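Local structure of dioxygenase (Pseudomonas brassicacearum, 5V2D) at residues 58-69 and 83-94; 434-442 and 490-498. The protein probably cleaves the central double bond of lignin-derived stilbenes with molecular oxygen at an iron centre, as a lignostilbene dioxygenase of the carotenoid oxygenase family. All blocks are in the same frame, centred on the assembly; numbering follows the deposited sequence.

Contact 1 (58-69 and 83-94) comes first along the chain. Contact 2 (434-442 and 490-498) follows near the C-terminus. Their centres lie about 9 Å apart. Strands 60-67 and 496-500 are neighbours in one antiparallel sheet, where Tyr63 O probably accepts a hydrogen bond from Cys497 N. The same sheet thus joins an early part of the chain to its very end, consistent with the ring closure of the seven-bladed beta-propeller of carotenoid oxygenases. Strand 433-442 is the outermost strand of a different sheet. Contact 2 therefore ties two sheets together and places His495 on the iron, while contact 1 supplies two neighbouring strands of the sheet that strand 496-500 joins.

Contact 1 (58-69 and 83-94); sequences IHGTFYQVAPDP and GDGMVSGFHFAN
Thr61 and His91 meet across an antiparallel pair, their side chains at about a right angle. Thr61 CB lies 4.0 Å from Phe90 O; there the side chain forks. With OG1 anti to the carbonyl carbon (chi1 -57°), the hydroxyl faces His91 and the methyl CG2 rests 3.6 Å from Phe90 O, over one face of the Tyr63 ring, toward its rim. OG1 reaches the edge of the His91 imidazole, in its plane, and shares a 3.0 Å hydrogen bond with ND1. A water bridges His91 NE2 and His59 NE2. A valine at Thr61 would probably leave His91 ND1 without this mate and the imidazole freer to turn.

Strands 60-67 and 85-93 are neighbours within a propeller blade, with 96-103 beyond 85-93 and 496-500 beyond 60-67. Paired backbone bonds run from Gly60-Phe92 to Ala66-Met86, and Asp68 N adds one to Asp84 O. At the backbone angles of Gly60 a CB would jam against His59 O, which calls for glycine.

Phe62, Phe90 and Phe92 occupy the other face. Ile58 CG2 packs 3.8 Å from Phe92 CD1. Met86 CB sits 3.5 Å from Ala66 O, and its CE approaches Asp68 OD1, which forms a salt bridge with Arg101 while OD2 accepts from Ser39 N.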
loop_
_atom_site.group_PDB
_atom_site.type_symbol
_atom_site.label_atom_id
_atom_site.label_comp_id
_atom_site.label_asym_id
_atom_site.label_seq_id
_atom_site.Cartn_x
_atom_site.Cartn_y
_atom_site.Cartn_z
ATOM N N ILE A 58 -10.550 -22.498 -5.729
ATOM C CA ILE A 58 -9.718 -21.420 -5.133
ATOM C C ILE A 58 -9.093 -21.928 -3.844
ATOM O O ILE A 58 -9.818 -22.402 -2.938
ATOM C CB ILE A 58 -10.520 -20.179 -4.835
ATOM C CG1 ILE A 58 -11.039 -19.572 -6.159
ATOM C CG2 ILE A 58 -9.646 -19.133 -4.149
ATOM C CD1 ILE A 58 -12.021 -18.448 -5.975
ATOM N N HIS A 59 -7.785 -21.896 -3.796
ATOM C CA HIS A 59 -7.064 -22.482 -2.665
ATOM C C HIS A 59 -5.867 -21.616 -2.335
ATOM O O HIS A 59 -4.951 -21.470 -3.146
ATOM C CB HIS A 59 -6.593 -23.924 -2.992
ATOM C CG HIS A 59 -5.969 -24.640 -1.830
ATOM N ND1 HIS A 59 -4.881 -25.485 -1.972
ATOM C CD2 HIS A 59 -6.201 -24.569 -0.503
ATOM C CE1 HIS A 59 -4.520 -25.953 -0.795
ATOM N NE2 HIS A 59 -5.297 -25.405 0.119
ATOM N N GLY A 60 -5.898 -21.049 -1.153
ATOM C CA GLY A 60 -4.769 -20.199 -0.628
ATOM C C GLY A 60 -5.309 -19.177 0.351
ATOM O O GLY A 60 -6.415 -19.319 0.853
ATOM N N THR A 61 -4.492 -18.175 0.616
ATOM C CA THR A 61 -4.825 -17.197 1.670
ATOM C C THR A 61 -4.667 -15.776 1.110
ATOM O O THR A 61 -3.664 -15.456 0.479
ATOM C CB THR A 61 -3.930 -17.410 2.906
ATOM O OG1 THR A 61 -4.065 -18.731 3.382
ATOM C CG2 THR A 61 -4.320 -16.445 4.006
ATOM N N PHE A 62 -5.682 -14.968 1.363
ATOM C CA PHE A 62 -5.647 -13.540 1.059
ATOM C C PHE A 62 -5.215 -12.855 2.360
ATOM O O PHE A 62 -5.997 -12.852 3.344
ATOM C CB PHE A 62 -7.031 -13.067 0.658
ATOM C CG PHE A 62 -7.168 -11.587 0.441
ATOM C CD1 PHE A 62 -6.094 -10.767 0.146
ATOM C CD2 PHE A 62 -8.385 -10.994 0.522
ATOM C CE1 PHE A 62 -6.246 -9.413 -0.083
ATOM C CE2 PHE A 62 -8.549 -9.633 0.292
ATOM C CZ PHE A 62 -7.486 -8.842 -0.032
ATOM N N TYR A 63 -4.010 -12.305 2.394
ATOM C CA TYR A 63 -3.530 -11.562 3.548
ATOM C C TYR A 63 -3.708 -10.073 3.250
ATOM O O TYR A 63 -3.488 -9.620 2.127
ATOM C CB TYR A 63 -2.047 -11.802 3.805
ATOM C CG TYR A 63 -1.716 -13.235 4.108
ATOM C CD1 TYR A 63 -1.898 -13.729 5.440
ATOM C CD2 TYR A 63 -1.208 -14.071 3.189
ATOM C CE1 TYR A 63 -1.544 -15.036 5.756
ATOM C CE2 TYR A 63 -0.868 -15.360 3.498
ATOM C CZ TYR A 63 -1.012 -15.838 4.774
ATOM O OH TYR A 63 -0.687 -17.125 5.069
ATOM N N GLN A 64 -4.075 -9.317 4.248
ATOM C CA GLN A 64 -4.176 -7.874 4.098
ATOM C C GLN A 64 -3.745 -7.213 5.425
ATOM O O GLN A 64 -3.971 -7.797 6.478
ATOM C CB GLN A 64 -5.603 -7.495 3.716
ATOM C CG GLN A 64 -5.558 -6.025 3.166
ATOM C CD GLN A 64 -6.719 -5.532 2.271
ATOM O OE1 GLN A 64 -7.928 -5.963 2.340
ATOM N NE2 GLN A 64 -6.367 -4.559 1.473
ATOM N N VAL A 65 -3.143 -6.031 5.370
ATOM C CA VAL A 65 -2.846 -5.327 6.623
ATOM C C VAL A 65 -3.581 -3.997 6.639
ATOM O O VAL A 65 -3.648 -3.277 5.612
ATOM C CB VAL A 65 -1.342 -5.177 6.850
ATOM C CG1 VAL A 65 -0.652 -4.370 5.738
ATOM C CG2 VAL A 65 -1.011 -4.607 8.208
ATOM N N ALA A 66 -4.145 -3.692 7.795
ATOM C CA ALA A 66 -4.776 -2.442 8.067
ATOM C C ALA A 66 -4.117 -1.710 9.249
ATOM O O ALA A 66 -3.991 -2.271 10.297
ATOM C CB ALA A 66 -6.223 -2.648 8.395
ATOM N N PRO A 67 -3.903 -0.419 9.092
ATOM C CA PRO A 67 -3.675 0.395 10.276
ATOM C C PRO A 67 -4.900 0.356 11.165
ATOM O O PRO A 67 -6.018 0.491 10.663
ATOM C CB PRO A 67 -3.443 1.802 9.706
ATOM C CG PRO A 67 -3.132 1.595 8.278
ATOM C CD PRO A 67 -3.899 0.381 7.852
ATOM N N ASP A 68 -4.718 0.096 12.447
ATOM C CA ASP A 68 -5.847 -0.013 13.352
ATOM C C ASP A 68 -5.338 0.333 14.786
ATOM O O ASP A 68 -4.883 -0.541 15.527
ATOM C CB ASP A 68 -6.441 -1.402 13.286
ATOM C CG ASP A 68 -7.873 -1.486 13.872
ATOM O OD1 ASP A 68 -8.457 -2.582 13.749
ATOM O OD2 ASP A 68 -8.462 -0.460 14.386
ATOM N N PRO A 69 -5.339 1.595 15.152
ATOM C CA PRO A 69 -4.578 2.024 16.388
ATOM C C PRO A 69 -5.072 1.402 17.615
ATOM O O PRO A 69 -6.252 1.413 17.893
ATOM C CB PRO A 69 -4.721 3.545 16.461
ATOM C CG PRO A 69 -5.671 3.873 15.406
ATOM C CD PRO A 69 -6.020 2.712 14.493
ATOM N N GLY A 83 -1.421 3.994 12.170
ATOM C CA GLY A 83 -2.062 3.051 13.083
ATOM C C GLY A 83 -1.301 1.716 13.139
ATOM O O GLY A 83 -0.732 1.286 12.131
ATOM N N ASP A 84 -1.299 1.104 14.298
ATOM C CA ASP A 84 -0.674 -0.236 14.497
ATOM C C ASP A 84 -1.166 -1.209 13.416
ATOM O O ASP A 84 -2.366 -1.294 13.156
ATOM C CB ASP A 84 -1.002 -0.755 15.864
ATOM C CG ASP A 84 -0.512 0.210 16.951
ATOM O OD1 ASP A 84 0.703 0.209 17.227
ATOM O OD2 ASP A 84 -1.365 0.912 17.507
ATOM N N GLY A 85 -0.244 -1.967 12.838
ATOM C CA GLY A 85 -0.614 -2.947 11.820
ATOM C C GLY A 85 -1.400 -4.135 12.333
ATOM O O GLY A 85 -0.949 -4.805 13.258
ATOM N N MET A 86 -2.578 -4.343 11.746
ATOM C CA MET A 86 -3.470 -5.440 12.017
ATOM C C MET A 86 -3.622 -6.292 10.767
ATOM O O MET A 86 -4.171 -5.776 9.742
ATOM C CB MET A 86 -4.824 -4.869 12.444
ATOM C CG MET A 86 -5.873 -5.906 12.762
ATOM S SD MET A 86 -5.642 -6.718 14.345
ATOM C CE MET A 86 -6.539 -5.529 15.366
ATOM N N VAL A 87 -3.140 -7.538 10.809
ATOM C CA VAL A 87 -3.120 -8.376 9.637
ATOM C C VAL A 87 -4.306 -9.312 9.675
ATOM O O VAL A 87 -4.574 -9.938 10.704
ATOM C CB VAL A 87 -1.800 -9.185 9.576
ATOM C CG1 VAL A 87 -1.787 -10.158 8.434
ATOM C CG2 VAL A 87 -0.613 -8.262 9.510
ATOM N N SER A 88 -4.979 -9.413 8.525
ATOM C CA SER A 88 -6.084 -10.395 8.363
ATOM C C SER A 88 -5.614 -11.427 7.354
ATOM O O SER A 88 -4.943 -11.092 6.370
ATOM C CB SER A 88 -7.315 -9.685 7.846
ATOM O OG SER A 88 -7.902 -8.890 8.904
ATOM N N GLY A 89 -5.988 -12.687 7.594
ATOM C CA GLY A 89 -5.788 -13.774 6.634
ATOM C C GLY A 89 -7.115 -14.474 6.396
ATOM O O GLY A 89 -7.662 -15.036 7.335
ATOM N N PHE A 90 -7.650 -14.412 5.168
ATOM C CA PHE A 90 -8.816 -15.141 4.756
ATOM C C PHE A 90 -8.300 -16.388 4.044
ATOM O O PHE A 90 -7.733 -16.288 2.935
ATOM C CB PHE A 90 -9.680 -14.354 3.826
ATOM C CG PHE A 90 -10.389 -13.194 4.452
ATOM C CD1 PHE A 90 -11.616 -13.337 5.003
ATOM C CD2 PHE A 90 -9.807 -11.924 4.441
ATOM C CE1 PHE A 90 -12.346 -12.280 5.538
ATOM C CE2 PHE A 90 -10.506 -10.851 4.986
ATOM C CZ PHE A 90 -11.789 -11.021 5.545
ATOM N N HIS A 91 -8.501 -17.557 4.650
ATOM C CA HIS A 91 -8.004 -18.771 4.070
ATOM C C HIS A 91 -9.141 -19.511 3.294
ATOM O O HIS A 91 -10.174 -19.850 3.903
ATOM C CB HIS A 91 -7.474 -19.683 5.153
ATOM C CG HIS A 91 -6.957 -20.987 4.623
ATOM N ND1 HIS A 91 -5.880 -21.061 3.753
ATOM C CD2 HIS A 91 -7.400 -22.262 4.810
ATOM C CE1 HIS A 91 -5.676 -22.335 3.431
ATOM N NE2 HIS A 91 -6.583 -23.084 4.050
ATOM N N PHE A 92 -8.908 -19.748 2.011
ATOM C CA PHE A 92 -9.870 -20.340 1.090
ATOM C C PHE A 92 -9.452 -21.824 0.900
ATOM O O PHE A 92 -8.326 -22.132 0.497
ATOM C CB PHE A 92 -9.822 -19.687 -0.297
ATOM C CG PHE A 92 -10.357 -18.303 -0.350
ATOM C CD1 PHE A 92 -11.532 -18.030 -1.059
ATOM C CD2 PHE A 92 -9.721 -17.248 0.216
ATOM C CE1 PHE A 92 -12.042 -16.766 -1.132
ATOM C CE2 PHE A 92 -10.257 -15.963 0.153
ATOM C CZ PHE A 92 -11.416 -15.730 -0.513
ATOM N N ALA A 93 -10.370 -22.731 1.183
ATOM C CA ALA A 93 -10.076 -24.138 0.844
ATOM C C ALA A 93 -11.358 -24.844 0.523
ATOM O O ALA A 93 -12.283 -24.860 1.319
ATOM C CB ALA A 93 -9.352 -24.886 1.953
ATOM N N ASN A 94 -11.410 -25.438 -0.652
ATOM C CA ASN A 94 -12.582 -26.257 -1.028
ATOM C C ASN A 94 -13.964 -25.620 -0.835
ATOM O O ASN A 94 -14.837 -26.267 -0.300
ATOM C CB ASN A 94 -12.572 -27.514 -0.147
ATOM C CG ASN A 94 -12.078 -28.559 -0.876
ATOM O OD1 ASN A 94 -12.830 -29.212 -1.668
ATOM N ND2 ASN A 94 -10.789 -28.743 -0.759
HETATM O O HOH W 1 -9.715 -25.323 -2.726
HETATM O O HOH W 2 -5.986 -25.553 3.083
#

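Contact 2 (434-442 and 490-498); sequences CFQEPIFIP and MRMSLHGCW. With FE (Fe (III) ion), chain E.
Glu437 grips His495, which binds the iron. His495 NE2 coordinates the metal at 2.1 Å; His188, His239, His304 and a water are its other ligands. This four-histidine iron site is the hallmark of the carotenoid oxygenase family. Across the imidazole, ND1 donates a nearly straight bond of 2.6 Å to Glu437 OE2. That oxygen lies near the ring plane, but ND1 meets it from above the carboxylate plane, which is turned 42° from the ring. Held at NE2 by iron and at ND1 by Glu437, the ring is probably fixed in its rotation.

Glu437 is held in turn. Its CG is anti to the backbone N (chi1 -176°), and the extended chain carries the carboxylate across to the other segment. There OE1 accepts the Gly496 N-H at 2.7 Å, nearly along its C-O axis, and forms a salt bridge with Arg375.

Gln436 OE1 takes a 2.6 Å bond from Ser493 OG, in the carbonyl plane. Its NE2 donates to Arg491 O and Asn459. A water accepts from Glu437 N and donates to Leu494 O.

Farther out, Ile441 CD1 sits over the six-membered ring of Trp498, a CH-pi contact 3.5 Å from the centroid. Ile439 CD1 touches Trp498 CE3 at 3.7 Å. The axes of strands 439-442 and 496-498 come within 6.7 Å, nearly parallel, but the strands belong to different sheets and meet through side chains, with strand 452-460 flanking the first and 60-67 the second.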
loop_
_atom_site.group_PDB
_atom_site.type_symbol
_atom_site.label_atom_id
_atom_site.label_comp_id
_atom_site.label_asym_id
_atom_site.label_seq_id
_atom_site.Cartn_x
_atom_site.Cartn_y
_atom_site.Cartn_z
ATOM N N CYS A 434 -18.227 0.733 -1.021
ATOM C CA CYS A 434 -16.954 1.050 -1.591
ATOM C C CYS A 434 -15.944 -0.029 -1.253
ATOM O O CYS A 434 -16.224 -0.946 -0.474
ATOM C CB CYS A 434 -16.477 2.418 -1.079
ATOM S SG CYS A 434 -16.254 2.495 0.723
ATOM N N PHE A 435 -14.806 0.059 -1.911
ATOM C CA PHE A 435 -13.868 -1.037 -1.962
ATOM C C PHE A 435 -12.537 -0.764 -1.244
ATOM O O PHE A 435 -12.108 0.348 -1.119
ATOM C CB PHE A 435 -13.539 -1.351 -3.383
ATOM C CG PHE A 435 -14.746 -1.803 -4.194
ATOM C CD1 PHE A 435 -15.202 -3.091 -4.131
ATOM C CD2 PHE A 435 -15.352 -0.907 -5.078
ATOM C CE1 PHE A 435 -16.311 -3.482 -4.870
ATOM C CE2 PHE A 435 -16.452 -1.292 -5.814
ATOM C CZ PHE A 435 -16.922 -2.606 -5.701
ATOM N N GLN A 436 -11.901 -1.874 -0.882
ATOM C CA GLN A 436 -10.505 -1.900 -0.443
ATOM C C GLN A 436 -9.706 -2.595 -1.545
ATOM O O GLN A 436 -10.255 -3.108 -2.574
ATOM C CB GLN A 436 -10.321 -2.556 0.896
ATOM C CG GLN A 436 -11.311 -2.060 1.942
ATOM C CD GLN A 436 -10.890 -2.414 3.380
ATOM O OE1 GLN A 436 -9.776 -2.800 3.620
ATOM N NE2 GLN A 436 -11.864 -2.365 4.326
ATOM N N GLU A 437 -8.387 -2.527 -1.412
ATOM C CA GLU A 437 -7.502 -3.002 -2.458
ATOM C C GLU A 437 -7.792 -4.433 -2.918
ATOM O O GLU A 437 -7.847 -5.365 -2.098
ATOM C CB GLU A 437 -6.053 -2.980 -2.013
ATOM C CG GLU A 437 -5.093 -3.398 -3.142
ATOM C CD GLU A 437 -3.629 -3.526 -2.691
ATOM O OE1 GLU A 437 -3.353 -4.481 -1.942
ATOM O OE2 GLU A 437 -2.737 -2.745 -3.105
ATOM N N PRO A 438 -7.877 -4.650 -4.234
ATOM C CA PRO A 438 -8.140 -6.002 -4.686
ATOM C C PRO A 438 -6.910 -6.872 -4.888
ATOM O O PRO A 438 -5.821 -6.389 -5.138
ATOM C CB PRO A 438 -8.840 -5.724 -6.074
ATOM C CG PRO A 438 -8.087 -4.536 -6.596
ATOM C CD PRO A 438 -7.888 -3.659 -5.327
ATOM N N ILE A 439 -7.143 -8.190 -4.876
ATOM C CA ILE A 439 -6.187 -9.149 -5.376
ATOM C C ILE A 439 -6.763 -9.857 -6.602
ATOM O O ILE A 439 -7.982 -9.882 -6.835
ATOM C CB ILE A 439 -5.802 -10.209 -4.387
ATOM C CG1 ILE A 439 -7.050 -10.805 -3.694
ATOM C CG2 ILE A 439 -4.856 -9.639 -3.329
ATOM C CD1 ILE A 439 -6.801 -12.189 -3.145
ATOM N N PHE A 440 -5.857 -10.456 -7.376
ATOM C CA PHE A 440 -6.211 -11.280 -8.508
ATOM C C PHE A 440 -5.765 -12.723 -8.265
ATOM O O PHE A 440 -4.631 -12.944 -7.836
ATOM C CB PHE A 440 -5.635 -10.765 -9.804
ATOM C CG PHE A 440 -5.765 -11.721 -10.937
ATOM C CD1 PHE A 440 -6.984 -11.860 -11.574
ATOM C CD2 PHE A 440 -4.705 -12.534 -11.335
ATOM C CE1 PHE A 440 -7.152 -12.815 -12.620
ATOM C CE2 PHE A 440 -4.886 -13.439 -12.376
ATOM C CZ PHE A 440 -6.089 -13.572 -13.006
ATOM N N ILE A 441 -6.656 -13.675 -8.564
ATOM C CA ILE A 441 -6.357 -15.073 -8.389
ATOM C C ILE A 441 -6.534 -15.758 -9.765
ATOM O O ILE A 441 -7.631 -15.757 -10.280
ATOM C CB ILE A 441 -7.336 -15.729 -7.391
ATOM C CG1 ILE A 441 -7.221 -15.065 -6.043
ATOM C CG2 ILE A 441 -7.033 -17.220 -7.266
ATOM C CD1 ILE A 441 -8.202 -15.565 -4.965
ATOM N N PRO A 442 -5.478 -16.369 -10.326
ATOM C CA PRO A 442 -5.663 -17.029 -11.606
ATOM C C PRO A 442 -6.649 -18.169 -11.554
ATOM O O PRO A 442 -6.758 -18.829 -10.574
ATOM C CB PRO A 442 -4.281 -17.649 -11.898
ATOM C CG PRO A 442 -3.300 -16.963 -10.919
ATOM C CD PRO A 442 -4.084 -16.524 -9.787
ATOM N N MET A 490 -14.784 -4.457 8.984
ATOM C CA MET A 490 -13.342 -4.390 8.698
ATOM C C MET A 490 -13.043 -2.909 8.488
ATOM O O MET A 490 -13.577 -2.275 7.546
ATOM C CB MET A 490 -13.032 -5.152 7.401
ATOM C CG MET A 490 -13.342 -6.653 7.447
ATOM S SD MET A 490 -12.322 -7.664 8.528
ATOM C CE MET A 490 -10.863 -7.741 7.528
ATOM N N ARG A 491 -12.090 -2.403 9.255
ATOM C CA ARG A 491 -11.594 -1.025 9.020
ATOM C C ARG A 491 -10.898 -0.956 7.645
ATOM O O ARG A 491 -10.384 -1.930 7.130
ATOM C CB ARG A 491 -10.609 -0.649 10.125
ATOM C CG ARG A 491 -10.281 0.799 10.205
ATOM C CD ARG A 491 -9.496 1.075 11.518
ATOM N NE ARG A 491 -9.469 2.534 11.766
ATOM C CZ ARG A 491 -8.405 3.337 11.610
ATOM N NH1 ARG A 491 -8.554 4.645 11.857
ATOM N NH2 ARG A 491 -7.195 2.897 11.200
ATOM N N MET A 492 -10.850 0.223 7.095
ATOM C CA MET A 492 -10.082 0.449 5.857
ATOM C C MET A 492 -8.689 -0.047 6.037
ATOM O O MET A 492 -8.113 0.146 7.101
ATOM C CB MET A 492 -10.157 1.920 5.437
ATOM C CG MET A 492 -9.436 2.278 4.168
ATOM S SD MET A 492 -10.186 1.380 2.786
ATOM C CE MET A 492 -9.222 1.911 1.417
ATOM N N SER A 493 -8.138 -0.660 5.001
ATOM C CA SER A 493 -6.855 -1.292 5.011
ATOM C C SER A 493 -5.902 -0.571 4.075
ATOM O O SER A 493 -6.263 0.371 3.302
ATOM C CB SER A 493 -6.941 -2.775 4.624
ATOM O OG SER A 493 -7.957 -3.457 5.416
ATOM N N LEU A 494 -4.686 -1.034 4.090
ATOM C CA LEU A 494 -3.741 -0.708 3.072
ATOM C C LEU A 494 -3.541 -1.931 2.171
ATOM O O LEU A 494 -4.534 -2.415 1.592
ATOM C CB LEU A 494 -2.489 -0.107 3.699
ATOM C CG LEU A 494 -2.625 1.318 4.207
ATOM C CD1 LEU A 494 -1.361 1.769 5.018
ATOM C CD2 LEU A 494 -2.963 2.316 3.124
ATOM N N HIS A 495 -2.344 -2.440 2.009
ATOM C CA HIS A 495 -2.102 -3.417 0.952
ATOM C C HIS A 495 -2.235 -4.863 1.340
ATOM O O HIS A 495 -2.142 -5.186 2.516
ATOM C CB HIS A 495 -0.701 -3.190 0.340
ATOM C CG HIS A 495 -0.563 -1.831 -0.206
ATOM N ND1 HIS A 495 -1.205 -1.443 -1.387
ATOM C CD2 HIS A 495 0.164 -0.751 0.223
ATOM C CE1 HIS A 495 -0.863 -0.179 -1.653
ATOM N NE2 HIS A 495 -0.044 0.259 -0.694
ATOM N N GLY A 496 -2.535 -5.704 0.360
ATOM C CA GLY A 496 -2.685 -7.136 0.615
ATOM C C GLY A 496 -2.031 -7.971 -0.443
ATOM O O GLY A 496 -1.409 -7.446 -1.425
ATOM N N CYS A 497 -2.156 -9.287 -0.309
ATOM C CA CYS A 497 -1.512 -10.181 -1.313
ATOM C C CYS A 497 -2.234 -11.505 -1.277
ATOM O O CYS A 497 -2.932 -11.860 -0.297
ATOM C CB CYS A 497 -0.050 -10.422 -1.009
ATOM S SG CYS A 497 0.231 -11.314 0.550
ATOM N N TRP A 498 -2.116 -12.229 -2.389
ATOM C CA TRP A 498 -2.622 -13.587 -2.481
ATOM C C TRP A 498 -1.474 -14.589 -2.364
ATOM O O TRP A 498 -0.513 -14.478 -3.125
ATOM C CB TRP A 498 -3.300 -13.753 -3.885
ATOM C CG TRP A 498 -3.747 -15.232 -4.104
ATOM C CD1 TRP A 498 -3.316 -16.069 -5.067
ATOM C CD2 TRP A 498 -4.748 -15.910 -3.370
ATOM N NE1 TRP A 498 -3.958 -17.229 -4.976
ATOM C CE2 TRP A 498 -4.857 -17.181 -3.941
ATOM C CE3 TRP A 498 -5.555 -15.569 -2.295
ATOM C CZ2 TRP A 498 -5.766 -18.138 -3.501
ATOM C CZ3 TRP A 498 -6.458 -16.523 -1.839
ATOM C CH2 TRP A 498 -6.574 -17.793 -2.458
HETATM FE FE FE E . 1.371 1.820 -0.901
HETATM O O HOH W 3 -7.097 -1.381 0.956
HETATM O O HOH W 4 0.191 2.884 0.417
#